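Local atomic coordinates of dermonecrotic toxin (Pasteurella multocida, PDB entry 2EBF), a protein that acts as a dermonecrotic, mitogenic toxin that induces bone resorption and is associated with severe progressive atrophic rhinitis in pigs. Residues Gln584-Leu589 / Thr695-Pro700; Glu600-Lys605 / Phe671-Lys676; Lys610-Met615 / Ala634-Asp639; Leu685-Asp690 / Gln710-Ile715. All blocks are in the same frame, centred on the assembly; numbering follows the deposited sequence.

Interaction 1 (Gln584-Leu589 / Thr695-Pro700); sequences QSRLPL and TILILP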
loop_
_atom_site.group_PDB
_atom_site.type_symbol
_atom_site.label_atom_id
_atom_site.label_comp_id
_atom_site.label_asym_id
_atom_site.label_seq_id
_atom_site.Cartn_x
_atom_site.Cartn_y
_atom_site.Cartn_z
ATOM N N GLN A 584 -14.158 35.472 -21.135
ATOM C CA GLN A 584 -12.712 35.519 -21.337
ATOM C C GLN A 584 -11.968 34.467 -20.506
ATOM O O GLN A 584 -11.150 33.721 -21.046
ATOM C CB GLN A 584 -12.161 36.928 -21.053
ATOM C CG GLN A 584 -10.659 37.064 -21.321
ATOM C CD GLN A 584 -10.138 38.497 -21.225
ATOM O OE1 GLN A 584 -9.381 38.948 -22.088
ATOM N NE2 GLN A 584 -10.533 39.213 -20.174
ATOM N N SER A 585 -12.265 34.397 -19.208
ATOM C CA SER A 585 -11.611 33.431 -18.317
ATOM C C SER A 585 -11.990 31.993 -18.658
ATOM O O SER A 585 -11.178 31.074 -18.513
ATOM C CB SER A 585 -11.920 33.737 -16.842
ATOM O OG SER A 585 -13.283 33.500 -16.521
ATOM N N ARG A 586 -13.223 31.804 -19.121
ATOM C CA ARG A 586 -13.711 30.479 -19.495
ATOM C C ARG A 586 -13.149 29.932 -20.815
ATOM O O ARG A 586 -13.182 28.724 -21.043
ATOM C CB ARG A 586 -15.240 30.475 -19.559
ATOM C CG ARG A 586 -15.933 30.767 -18.241
ATOM C CD ARG A 586 -17.452 30.838 -18.439
ATOM N NE ARG A 586 -18.156 31.296 -17.241
ATOM C CZ ARG A 586 -18.893 32.401 -17.166
ATOM N NH1 ARG A 586 -19.051 33.193 -18.228
ATOM N NH2 ARG A 586 -19.491 32.717 -16.025
ATOM N N LEU A 587 -12.648 30.802 -21.691
ATOM C CA LEU A 587 -12.196 30.340 -23.011
ATOM C C LEU A 587 -11.134 29.222 -22.954
ATOM O O LEU A 587 -11.304 28.192 -23.610
ATOM C CB LEU A 587 -11.758 31.507 -23.909
ATOM C CG LEU A 587 -11.426 31.175 -25.367
ATOM C CD1 LEU A 587 -12.632 30.607 -26.104
ATOM C CD2 LEU A 587 -10.923 32.414 -26.066
ATOM N N PRO A 588 -10.052 29.406 -22.169
ATOM C CA PRO A 588 -9.080 28.307 -22.021
ATOM C C PRO A 588 -9.691 26.958 -21.631
ATOM O O PRO A 588 -9.297 25.924 -22.175
ATOM C CB PRO A 588 -8.145 28.816 -20.920
ATOM C CG PRO A 588 -8.195 30.295 -21.072
ATOM C CD PRO A 588 -9.620 30.605 -21.424
ATOM N N LEU A 589 -10.660 26.972 -20.717
ATOM C CA LEU A 589 -11.303 25.739 -20.262
ATOM C C LEU A 589 -11.976 25.027 -21.424
ATOM O O LEU A 589 -11.970 23.803 -21.491
ATOM C CB LEU A 589 -12.314 26.021 -19.143
ATOM C CG LEU A 589 -11.827 26.854 -17.947
ATOM C CD1 LEU A 589 -12.960 27.076 -16.947
ATOM C CD2 LEU A 589 -10.617 26.217 -17.273
ATOM N N THR A 695 -25.975 34.905 -20.613
ATOM C CA THR A 695 -27.167 34.291 -20.010
ATOM C C THR A 695 -27.122 32.761 -19.999
ATOM O O THR A 695 -27.767 32.131 -19.171
ATOM C CB THR A 695 -28.458 34.706 -20.740
ATOM O OG1 THR A 695 -28.290 34.497 -22.145
ATOM C CG2 THR A 695 -28.780 36.178 -20.478
ATOM N N ILE A 696 -26.386 32.170 -20.933
ATOM C CA ILE A 696 -26.306 30.710 -21.026
ATOM C C ILE A 696 -24.867 30.282 -20.786
ATOM O O ILE A 696 -23.965 30.635 -21.563
ATOM C CB ILE A 696 -26.794 30.175 -22.409
ATOM C CG1 ILE A 696 -28.230 30.634 -22.704
ATOM C CG2 ILE A 696 -26.671 28.642 -22.485
ATOM C CD1 ILE A 696 -28.610 30.511 -24.178
ATOM N N LEU A 697 -24.661 29.544 -19.700
ATOM C CA LEU A 697 -23.336 29.066 -19.316
ATOM C C LEU A 697 -22.997 27.726 -19.960
ATOM O O LEU A 697 -23.690 26.724 -19.746
ATOM C CB LEU A 697 -23.238 28.951 -17.785
ATOM C CG LEU A 697 -21.922 28.420 -17.199
ATOM C CD1 LEU A 697 -20.714 29.252 -17.645
ATOM C CD2 LEU A 697 -21.996 28.392 -15.673
ATOM N N ILE A 698 -21.927 27.709 -20.751
ATOM C CA ILE A 698 -21.464 26.475 -21.393
ATOM C C ILE A 698 -20.024 26.182 -20.999
ATOM O O ILE A 698 -19.107 26.959 -21.317
ATOM C CB ILE A 698 -21.617 26.531 -22.942
ATOM C CG1 ILE A 698 -23.088 26.789 -23.306
ATOM C CG2 ILE A 698 -21.069 25.243 -23.595
ATOM C CD1 ILE A 698 -23.336 27.048 -24.786
ATOM N N LEU A 699 -19.839 25.072 -20.288
ATOM C CA LEU A 699 -18.514 24.601 -19.883
ATOM C C LEU A 699 -18.488 23.087 -19.839
ATOM O O LEU A 699 -19.543 22.452 -19.687
ATOM C CB LEU A 699 -18.137 25.131 -18.489
ATOM C CG LEU A 699 -17.730 26.578 -18.254
ATOM C CD1 LEU A 699 -17.811 26.894 -16.754
ATOM C CD2 LEU A 699 -16.327 26.881 -18.817
ATOM N N PRO A 700 -17.284 22.489 -19.932
ATOM C CA PRO A 700 -17.238 21.057 -19.653
ATOM C C PRO A 700 -17.779 20.814 -18.248
ATOM O O PRO A 700 -17.552 21.638 -17.359
ATOM C CB PRO A 700 -15.748 20.733 -19.735
ATOM C CG PRO A 700 -15.195 21.807 -20.656
ATOM C CD PRO A 700 -15.949 23.031 -20.245
#

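Interaction 2 (Glu600-Lys605 / Phe671-Lys676); sequences EELMQK and FKFAGK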
loop_
_atom_site.group_PDB
_atom_site.type_symbol
_atom_site.label_atom_id
_atom_site.label_comp_id
_atom_site.label_asym_id
_atom_site.label_seq_id
_atom_site.Cartn_x
_atom_site.Cartn_y
_atom_site.Cartn_z
ATOM N N GLU A 600 -12.449 24.366 -33.474
ATOM C CA GLU A 600 -13.285 25.233 -34.295
ATOM C C GLU A 600 -14.735 24.754 -34.337
ATOM O O GLU A 600 -15.669 25.557 -34.248
ATOM C CB GLU A 600 -12.692 25.363 -35.710
ATOM C CG GLU A 600 -12.651 24.073 -36.574
ATOM C CD GLU A 600 -12.072 22.843 -35.859
ATOM O OE1 GLU A 600 -12.820 21.834 -35.752
ATOM O OE2 GLU A 600 -10.886 22.889 -35.411
ATOM N N GLU A 601 -14.918 23.445 -34.459
ATOM C CA GLU A 601 -16.258 22.875 -34.486
ATOM C C GLU A 601 -16.964 23.058 -33.139
ATOM O O GLU A 601 -18.133 23.446 -33.096
ATOM C CB GLU A 601 -16.217 21.402 -34.864
ATOM C CG GLU A 601 -17.601 20.812 -35.066
ATOM C CD GLU A 601 -17.585 19.335 -35.378
ATOM O OE1 GLU A 601 -16.488 18.731 -35.418
ATOM O OE2 GLU A 601 -18.682 18.779 -35.583
ATOM N N LEU A 602 -16.252 22.771 -32.049
ATOM C CA LEU A 602 -16.772 23.013 -30.703
ATOM C C LEU A 602 -17.255 24.455 -30.520
ATOM O O LEU A 602 -18.382 24.676 -30.072
ATOM C CB LEU A 602 -15.734 22.659 -29.630
ATOM C CG LEU A 602 -16.179 22.930 -28.181
ATOM C CD1 LEU A 602 -17.387 22.048 -27.772
ATOM C CD2 LEU A 602 -15.030 22.771 -27.196
ATOM N N MET A 603 -16.415 25.426 -30.869
ATOM C CA MET A 603 -16.766 26.838 -30.690
ATOM C C MET A 603 -17.971 27.258 -31.542
ATOM O O MET A 603 -18.782 28.103 -31.134
ATOM C CB MET A 603 -15.563 27.751 -30.956
ATOM C CG MET A 603 -14.363 27.540 -30.019
ATOM S SD MET A 603 -14.758 27.351 -28.256
ATOM C CE MET A 603 -15.374 28.996 -27.872
ATOM N N GLN A 604 -18.073 26.663 -32.726
ATOM C CA GLN A 604 -19.204 26.872 -33.622
ATOM C C GLN A 604 -20.523 26.381 -33.007
ATOM O O GLN A 604 -21.546 27.053 -33.102
ATOM C CB GLN A 604 -18.951 26.129 -34.923
ATOM C CG GLN A 604 -19.864 26.508 -36.049
ATOM C CD GLN A 604 -19.138 26.449 -37.364
ATOM O OE1 GLN A 604 -18.950 25.371 -37.942
ATOM N NE2 GLN A 604 -18.688 27.609 -37.837
ATOM N N LYS A 605 -20.480 25.202 -32.391
ATOM C CA LYS A 605 -21.653 24.632 -31.713
ATOM C C LYS A 605 -22.070 25.475 -30.515
ATOM O O LYS A 605 -23.260 25.698 -30.274
ATOM C CB LYS A 605 -21.375 23.201 -31.268
ATOM C CG LYS A 605 -21.352 22.202 -32.424
ATOM C CD LYS A 605 -21.205 20.768 -31.922
ATOM C CE LYS A 605 -20.836 19.824 -33.063
ATOM N NZ LYS A 605 -21.865 19.774 -34.152
ATOM N N PHE A 671 -24.748 18.767 -23.768
ATOM C CA PHE A 671 -24.626 18.075 -25.045
ATOM C C PHE A 671 -23.309 17.315 -25.026
ATOM O O PHE A 671 -22.415 17.625 -24.234
ATOM C CB PHE A 671 -24.742 19.037 -26.251
ATOM C CG PHE A 671 -23.556 19.945 -26.432
ATOM C CD1 PHE A 671 -22.499 19.576 -27.256
ATOM C CD2 PHE A 671 -23.506 21.184 -25.803
ATOM C CE1 PHE A 671 -21.402 20.403 -27.421
ATOM C CE2 PHE A 671 -22.405 22.027 -25.966
ATOM C CZ PHE A 671 -21.356 21.642 -26.780
ATOM N N LYS A 672 -23.202 16.313 -25.892
ATOM C CA LYS A 672 -22.035 15.462 -25.926
ATOM C C LYS A 672 -21.267 15.727 -27.210
ATOM O O LYS A 672 -21.835 15.724 -28.304
ATOM C CB LYS A 672 -22.438 13.989 -25.805
ATOM C CG LYS A 672 -21.297 13.089 -25.395
ATOM C CD LYS A 672 -21.773 11.966 -24.504
ATOM C CE LYS A 672 -20.622 11.031 -24.162
ATOM N NZ LYS A 672 -21.152 9.737 -23.628
ATOM N N PHE A 673 -19.977 16.002 -27.061
ATOM C CA PHE A 673 -19.123 16.239 -28.210
ATOM C C PHE A 673 -17.720 15.732 -27.908
ATOM O O PHE A 673 -17.166 16.015 -26.846
ATOM C CB PHE A 673 -19.092 17.730 -28.577
ATOM C CG PHE A 673 -18.157 18.060 -29.717
ATOM C CD1 PHE A 673 -16.905 18.613 -29.473
ATOM C CD2 PHE A 673 -18.530 17.804 -31.038
ATOM C CE1 PHE A 673 -16.031 18.912 -30.529
ATOM C CE2 PHE A 673 -17.665 18.100 -32.100
ATOM C CZ PHE A 673 -16.416 18.656 -31.843
ATOM N N ALA A 674 -17.167 14.971 -28.855
ATOM C CA ALA A 674 -15.819 14.412 -28.759
ATOM C C ALA A 674 -15.587 13.664 -27.451
ATOM O O ALA A 674 -14.573 13.867 -26.789
ATOM C CB ALA A 674 -14.773 15.510 -28.936
ATOM N N GLY A 675 -16.546 12.829 -27.063
ATOM C CA GLY A 675 -16.401 12.030 -25.847
ATOM C C GLY A 675 -16.698 12.726 -24.523
ATOM O O GLY A 675 -16.878 12.053 -23.507
ATOM N N LYS A 676 -16.753 14.064 -24.529
ATOM C CA LYS A 676 -17.002 14.854 -23.307
ATOM C C LYS A 676 -18.403 15.472 -23.248
ATOM O O LYS A 676 -19.031 15.692 -24.278
ATOM C CB LYS A 676 -15.956 15.963 -23.152
ATOM C CG LYS A 676 -14.649 15.493 -22.523
ATOM C CD LYS A 676 -13.680 16.640 -22.343
ATOM C CE LYS A 676 -12.431 16.174 -21.615
ATOM N NZ LYS A 676 -11.298 17.105 -21.846
#

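Interaction 3 (Lys610-Met615 / Ala634-Asp639); sequences KNDVKM and AARLKD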
loop_
_atom_site.group_PDB
_atom_site.type_symbol
_atom_site.label_atom_id
_atom_site.label_comp_id
_atom_site.label_asym_id
_atom_site.label_seq_id
_atom_site.Cartn_x
_atom_site.Cartn_y
_atom_site.Cartn_z
ATOM N N LYS A 610 -25.708 29.520 -27.984
ATOM C CA LYS A 610 -25.832 30.829 -27.344
ATOM C C LYS A 610 -26.657 31.797 -28.190
ATOM O O LYS A 610 -27.296 32.708 -27.657
ATOM C CB LYS A 610 -24.448 31.416 -27.058
ATOM C CG LYS A 610 -23.727 30.687 -25.955
ATOM C CD LYS A 610 -22.353 31.263 -25.705
ATOM C CE LYS A 610 -21.850 30.821 -24.337
ATOM N NZ LYS A 610 -20.390 30.521 -24.370
ATOM N N ASN A 611 -26.642 31.580 -29.506
ATOM C CA ASN A 611 -27.419 32.391 -30.437
ATOM C C ASN A 611 -28.715 31.744 -30.918
ATOM O O ASN A 611 -29.278 32.160 -31.925
ATOM C CB ASN A 611 -26.555 32.813 -31.630
ATOM C CG ASN A 611 -25.553 33.869 -31.255
ATOM O OD1 ASN A 611 -25.918 35.018 -30.992
ATOM N ND2 ASN A 611 -24.279 33.493 -31.216
ATOM N N ASP A 612 -29.199 30.743 -30.192
ATOM C CA ASP A 612 -30.474 30.129 -30.541
ATOM C C ASP A 612 -31.627 30.885 -29.877
ATOM O O ASP A 612 -31.618 31.103 -28.666
ATOM C CB ASP A 612 -30.493 28.646 -30.160
ATOM C CG ASP A 612 -31.742 27.946 -30.657
ATOM O OD1 ASP A 612 -32.650 27.718 -29.844
ATOM O OD2 ASP A 612 -31.827 27.671 -31.877
ATOM N N VAL A 613 -32.610 31.296 -30.678
ATOM C CA VAL A 613 -33.748 32.071 -30.173
ATOM C C VAL A 613 -34.529 31.286 -29.110
ATOM O O VAL A 613 -34.873 31.817 -28.054
ATOM C CB VAL A 613 -34.701 32.505 -31.322
ATOM C CG1 VAL A 613 -36.014 33.078 -30.763
ATOM C CG2 VAL A 613 -34.014 33.507 -32.229
ATOM N N LYS A 614 -34.799 30.020 -29.395
ATOM C CA LYS A 614 -35.556 29.197 -28.468
ATOM C C LYS A 614 -34.793 28.948 -27.155
ATOM O O LYS A 614 -35.383 29.019 -26.076
ATOM C CB LYS A 614 -36.053 27.922 -29.151
ATOM C CG LYS A 614 -37.193 28.228 -30.121
ATOM C CD LYS A 614 -37.543 27.078 -31.051
ATOM C CE LYS A 614 -38.726 27.480 -31.930
ATOM N NZ LYS A 614 -39.193 26.399 -32.858
ATOM N N MET A 615 -33.481 28.713 -27.249
ATOM C CA MET A 615 -32.621 28.604 -26.057
ATOM C C MET A 615 -32.644 29.859 -25.208
ATOM O O MET A 615 -32.652 29.787 -23.978
ATOM C CB MET A 615 -31.168 28.351 -26.423
ATOM C CG MET A 615 -30.831 26.922 -26.626
ATOM S SD MET A 615 -31.223 25.841 -25.229
ATOM C CE MET A 615 -30.630 24.378 -26.044
ATOM N N ALA A 634 -32.568 20.376 -22.819
ATOM C CA ALA A 634 -32.233 19.111 -23.484
ATOM C C ALA A 634 -33.092 18.876 -24.737
ATOM O O ALA A 634 -32.597 18.389 -25.752
ATOM C CB ALA A 634 -32.337 17.931 -22.509
ATOM N N ALA A 635 -34.362 19.245 -24.669
ATOM C CA ALA A 635 -35.291 19.082 -25.795
ATOM C C ALA A 635 -34.883 19.969 -26.982
ATOM O O ALA A 635 -34.889 19.526 -28.138
ATOM C CB ALA A 635 -36.715 19.394 -25.347
ATOM N N ARG A 636 -34.506 21.212 -26.695
ATOM C CA ARG A 636 -34.039 22.114 -27.760
ATOM C C ARG A 636 -32.713 21.639 -28.359
ATOM O O ARG A 636 -32.545 21.648 -29.575
ATOM C CB ARG A 636 -33.955 23.568 -27.267
ATOM C CG ARG A 636 -33.591 24.605 -28.345
ATOM C CD ARG A 636 -34.446 24.488 -29.621
ATOM N NE ARG A 636 -33.926 25.322 -30.702
ATOM C CZ ARG A 636 -34.178 25.134 -31.995
ATOM N NH1 ARG A 636 -34.952 24.133 -32.397
ATOM N NH2 ARG A 636 -33.644 25.950 -32.891
ATOM N N LEU A 637 -31.779 21.204 -27.518
ATOM C CA LEU A 637 -30.517 20.651 -28.016
ATOM C C LEU A 637 -30.752 19.504 -29.007
ATOM O O LEU A 637 -30.061 19.399 -30.014
ATOM C CB LEU A 637 -29.627 20.169 -26.869
ATOM C CG LEU A 637 -28.962 21.208 -25.962
ATOM C CD1 LEU A 637 -28.257 20.509 -24.800
ATOM C CD2 LEU A 637 -27.971 22.099 -26.757
ATOM N N LYS A 638 -31.732 18.658 -28.699
ATOM C CA LYS A 638 -32.129 17.547 -29.564
ATOM C C LYS A 638 -32.646 18.072 -30.895
ATOM O O LYS A 638 -32.174 17.651 -31.955
ATOM C CB LYS A 638 -33.206 16.705 -28.874
ATOM C CG LYS A 638 -33.579 15.430 -29.622
ATOM C CD LYS A 638 -34.782 14.778 -28.974
ATOM C CE LYS A 638 -35.217 13.526 -29.715
ATOM N NZ LYS A 638 -36.622 13.172 -29.309
ATOM N N ASP A 639 -33.603 19.000 -30.834
ATOM C CA ASP A 639 -34.157 19.622 -32.038
ATOM C C ASP A 639 -33.105 20.361 -32.870
ATOM O O ASP A 639 -33.262 20.492 -34.083
ATOM C CB ASP A 639 -35.308 20.572 -31.689
ATOM C CG ASP A 639 -36.525 19.847 -31.147
ATOM O OD1 ASP A 639 -36.521 18.597 -31.119
ATOM O OD2 ASP A 639 -37.488 20.534 -30.740
#

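Interaction 4 (Leu685-Asp690 / Gln710-Ile715); sequences LQFVHD and QRNRAI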
loop_
_atom_site.group_PDB
_atom_site.type_symbol
_atom_site.label_atom_id
_atom_site.label_comp_id
_atom_site.label_asym_id
_atom_site.label_seq_id
_atom_site.Cartn_x
_atom_site.Cartn_y
_atom_site.Cartn_z
ATOM N N LEU A 685 -27.664 32.414 -14.002
ATOM C CA LEU A 685 -27.717 33.811 -13.537
ATOM C C LEU A 685 -28.572 33.981 -12.280
ATOM O O LEU A 685 -28.646 35.078 -11.718
ATOM C CB LEU A 685 -28.161 34.774 -14.652
ATOM C CG LEU A 685 -27.173 35.035 -15.801
ATOM C CD1 LEU A 685 -27.692 36.161 -16.681
ATOM C CD2 LEU A 685 -25.752 35.349 -15.306
ATOM N N GLN A 686 -29.207 32.899 -11.825
ATOM C CA GLN A 686 -29.861 32.934 -10.518
ATOM C C GLN A 686 -28.822 33.060 -9.393
ATOM O O GLN A 686 -29.157 33.405 -8.258
ATOM C CB GLN A 686 -30.865 31.773 -10.329
ATOM C CG GLN A 686 -30.304 30.395 -10.119
ATOM C CD GLN A 686 -31.354 29.284 -10.316
ATOM O OE1 GLN A 686 -31.246 28.470 -11.241
ATOM N NE2 GLN A 686 -32.370 29.255 -9.452
ATOM N N PHE A 687 -27.557 32.809 -9.738
ATOM C CA PHE A 687 -26.442 32.859 -8.797
ATOM C C PHE A 687 -25.563 34.052 -9.101
ATOM O O PHE A 687 -25.499 34.512 -10.243
ATOM C CB PHE A 687 -25.611 31.568 -8.859
ATOM C CG PHE A 687 -26.440 30.326 -8.766
ATOM C CD1 PHE A 687 -27.189 30.064 -7.620
ATOM C CD2 PHE A 687 -26.488 29.427 -9.823
ATOM C CE1 PHE A 687 -27.993 28.925 -7.534
ATOM C CE2 PHE A 687 -27.282 28.285 -9.742
ATOM C CZ PHE A 687 -28.023 28.026 -8.600
ATOM N N VAL A 688 -24.868 34.526 -8.073
ATOM C CA VAL A 688 -24.028 35.719 -8.172
ATOM C C VAL A 688 -23.028 35.608 -9.336
ATOM O O VAL A 688 -22.439 34.540 -9.565
ATOM C CB VAL A 688 -23.358 36.032 -6.803
ATOM C CG1 VAL A 688 -22.262 35.028 -6.464
ATOM C CG2 VAL A 688 -22.828 37.430 -6.785
ATOM N N HIS A 689 -22.858 36.707 -10.072
ATOM C CA HIS A 689 -22.161 36.681 -11.359
ATOM C C HIS A 689 -21.609 38.043 -11.734
ATOM O O HIS A 689 -22.027 39.073 -11.184
ATOM C CB HIS A 689 -23.129 36.232 -12.461
ATOM C CG HIS A 689 -24.375 37.060 -12.538
ATOM N ND1 HIS A 689 -24.447 38.235 -13.259
ATOM C CD2 HIS A 689 -25.591 36.895 -11.966
ATOM C CE1 HIS A 689 -25.656 38.751 -13.137
ATOM N NE2 HIS A 689 -26.371 37.957 -12.360
ATOM N N ASP A 690 -20.682 38.048 -12.690
ATOM C CA ASP A 690 -20.193 39.294 -13.278
ATOM C C ASP A 690 -21.357 40.050 -13.925
ATOM O O ASP A 690 -22.259 39.433 -14.503
ATOM C CB ASP A 690 -19.108 38.998 -14.312
ATOM C CG ASP A 690 -18.323 40.236 -14.707
ATOM O OD1 ASP A 690 -18.895 41.117 -15.383
ATOM O OD2 ASP A 690 -17.134 40.318 -14.343
ATOM N N GLN A 710 -17.956 27.471 -6.532
ATOM C CA GLN A 710 -17.171 28.644 -6.128
ATOM C C GLN A 710 -18.030 29.900 -6.011
ATOM O O GLN A 710 -17.949 30.640 -5.019
ATOM C CB GLN A 710 -16.010 28.865 -7.096
ATOM C CG GLN A 710 -14.896 27.836 -6.949
ATOM C CD GLN A 710 -13.694 28.113 -7.830
ATOM O OE1 GLN A 710 -13.776 28.839 -8.821
ATOM N NE2 GLN A 710 -12.564 27.504 -7.481
ATOM N N ARG A 711 -18.878 30.133 -7.010
ATOM C CA ARG A 711 -19.737 31.322 -7.008
ATOM C C ARG A 711 -20.659 31.337 -5.799
ATOM O O ARG A 711 -20.938 32.402 -5.217
ATOM C CB ARG A 711 -20.541 31.429 -8.308
ATOM C CG ARG A 711 -19.703 31.896 -9.475
ATOM C CD ARG A 711 -20.367 31.663 -10.813
ATOM N NE ARG A 711 -21.662 32.330 -10.950
ATOM C CZ ARG A 711 -22.496 32.102 -11.962
ATOM N NH1 ARG A 711 -22.151 31.245 -12.907
ATOM N NH2 ARG A 711 -23.663 32.728 -12.039
ATOM N N ASN A 712 -21.109 30.149 -5.412
ATOM C CA ASN A 712 -22.046 30.002 -4.318
ATOM C C ASN A 712 -21.404 29.763 -2.956
ATOM O O ASN A 712 -22.114 29.504 -1.973
ATOM C CB ASN A 712 -23.040 28.887 -4.646
ATOM C CG ASN A 712 -24.061 29.317 -5.669
ATOM O OD1 ASN A 712 -24.927 30.160 -5.389
ATOM N ND2 ASN A 712 -23.969 28.755 -6.865
ATOM N N ARG A 713 -20.070 29.835 -2.905
ATOM C CA ARG A 713 -19.310 29.570 -1.681
ATOM C C ARG A 713 -19.808 28.273 -1.035
ATOM O O ARG A 713 -20.082 28.216 0.167
ATOM C CB ARG A 713 -19.376 30.767 -0.718
ATOM C CG ARG A 713 -18.777 32.063 -1.325
ATOM C CD ARG A 713 -18.912 33.250 -0.380
ATOM N NE ARG A 713 -18.097 33.067 0.822
ATOM C CZ ARG A 713 -16.811 33.407 0.918
ATOM N NH1 ARG A 713 -16.182 33.959 -0.116
ATOM N NH2 ARG A 713 -16.153 33.193 2.052
ATOM N N ALA A 714 -19.939 27.247 -1.878
ATOM C CA ALA A 714 -20.497 25.952 -1.498
ATOM C C ALA A 714 -19.657 25.237 -0.453
ATOM O O ALA A 714 -18.431 25.163 -0.584
ATOM C CB ALA A 714 -20.634 25.070 -2.738
ATOM N N ILE A 715 -20.334 24.696 0.563
ATOM C CA ILE A 715 -19.694 23.887 1.589
ATOM C C ILE A 715 -19.908 22.407 1.284
ATOM O O ILE A 715 -21.048 21.955 1.101
ATOM C CB ILE A 715 -20.230 24.206 3.018
ATOM C CG1 ILE A 715 -20.006 25.679 3.399
ATOM C CG2 ILE A 715 -19.576 23.280 4.057
ATOM C CD1 ILE A 715 -20.956 26.161 4.512
HETATM O O HOH W 1 -25.161 32.942 -5.684
#

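Interaction 1 (Gln584-Leu589 / Thr695-Pro700)
Leu589 and Leu699 mark the closest backbone approach here, with CA atoms 7.3 Å apart, where helix 584-589 runs beside strand 697-700 at 32° to it and with 8.9 Å between the two axes. Across this spacing Arg586 and Leu589 meet Leu697, Leu699 and Pro700. Arg586 leaves the helix with CG anti to its carbonyl carbon and then runs straight from CG to NE, crossing the leucines of the strand at about a right angle. The methyl CD1 of Leu697 sits over one face of its guanidinium, toward the rim, and lies 3.3 Å from Arg586 NE. Strand 697-700 is an outer strand of the antiparallel sheet of the C3 region, bonded through Leu697 and Leu699 to strand 676-681, so helix 583-591 packs against the margin of that sheet. On the apolar side, Leu699 CD2 is shared: it is 3.8 Å from Arg586 CB and 3.9 Å from Leu589 CD1. Farther along, the ring of Pro700, the N-cap of helix 701-711, brings CG to 3.9 Å from Leu589 O. The charge of Arg586 is met by carboxylates beyond the two segments, with salt bridges from NH2 to Glu707 and Asp693 and from NH1 to Glu583.

Interaction 2 (Glu600-Lys605 / Phe671-Lys676)
Phe673, with CG anti to its backbone N (chi1 177°), reaches from the end of its strand to the side of helix 600-605, where Lys605, extended until it bends at chi4 (-61°), crosses it at about a right angle. Three helical residues meet the ring, Leu602 and Lys605 obliquely. Glu601 presents its carboxylate to the ring edge, OE1 lying in the ring plane 3.6 Å from Phe673 CZ, and the two planes stand 77° apart; the positive rim of the ring probably favours this approach. Lys605 CE lies 3.7 Å from Phe673 CD2, while Lys605 NZ makes a long salt bridge of 3.6 Å to Glu601 OE2. Phe673 opens the type I' turn, ending at Lys676, of a beta hairpin whose strands belong to the antiparallel sheet that helix 596-610 covers. Deeper in, Leu602 CD1 bridges the two aromatics, 3.9 Å from Phe673 CD1 and 4.1 Å from Phe671 CZ, which it meets at the ring edge. Phe671 meets the ring of Phe678 on the partner strand, the planes nearly parallel.

Interaction 3 (Lys610-Met615 / Ala634-Asp639)
The backbones come nearest at Met615 and Arg636, with CA atoms 6.9 Å apart, where the start of helix 613-617 faces the last turns of helix 629-639. A side-on salt bridge dominates: Arg636 NE donates to Asp612 OD1 at 2.8 Å and Arg636 NH2 to Asp612 OD2 at 2.7 Å, both nearly straight (165°). OD2 uses its syn lone pair, whereas NE meets OD1 on the syn side but tilted out of the carboxylate plane; the two planes are 32° apart. Asp612 is also an N-cap, and its OD1 accepts from Met615 N at 2.9 Å on the anti side. The cap and the two-nitrogen grip together probably fix the rotation of this buried carboxylate. Lys614 lays its aliphatic chain across Arg636, placing CD 3.9 Å above the centre of the guanidinium. Next to the aliphatic part of Arg636, the bend of Met615 at chi2 (-56°) carries its methyl CE to 3.6 Å from both Arg636 CB and Leu637 CD2. The residues between the segments include the Cys620-Cys626 disulfide and the phosphonate-binding residues Gly624 to Ser628. Leu637 packs onward against Phe671 and Ala634 against Ala669, both of strand 660-673, while Met615 touches Ile696, just before strand 697-700.

Interaction 4 (Leu685-Asp690 / Gln710-Ile715)
Arg711 packs tightly against the loop of Phe687 and Val688, its buried guanidinium meeting two successive backbone carbonyls with its edge. A bend at chi3 (59°) turns the group so that NE donates to Val688 O at 2.7 Å, while NH2 reaches Phe687 O at 3.1 Å. Both oxygens lie close to the guanidinium plane, but NH2 stands well above the carbonyl plane of Phe687. NH2 adds a weak bond to Val688 O and another weak one to His684 O, and NH1 pairs with Glu707, so partners on several sides fix the rotation of the head group. His689 CB lies 3.6 Å from Arg711 NH2. Equally close, the amide of Asn712 stands upright on the ring of Phe687, the planes 89° apart, with ND2 over one face, 3.4 Å above the plane and toward the rim; ND2 is bonded to Ile708 O. Toward solvent the contact becomes looser. Val688 is exposed at this margin, yet still brings CG1 to 3.2 Å from Arg711 O, and a water links the two segments, donating to Asn712 OD1 at 2.8 Å and accepting from Val688 N at 2.9 Å. Phe687 also meets His666 edge-to-face, and its side chain lies about 11 Å from the bound phosphonate. Helix 701-711 ends here in a Schellman motif, Arg713 at positive phi as the C-prime residue, before the chain enters the next strand.

Along the C3 region, at the end of the toxin's C-terminal part, the chain opens three loops in succession, at 584-589, 600-605 and 610-615. Interaction 3 closes first, at 634-639, nested inside interaction 2, which closes at 671-676; both lie inside the long loop that interaction 1 closes at 695-700. Interaction 4 opens at 685-690, before that closure, and shuts at 710-715, so it crosses interaction 1 but follows interactions 2 and 3 in series. Helices 583-591 and 596-610 thereby join the same antiparallel sheet. Interaction 1 touches the others through Leu587 on Met603, Ile698 on Lys610 and Leu697 on Arg711; interactions 2 and 3 also touch directly, Phe671 against Leu637, whereas interaction 4 touches neither.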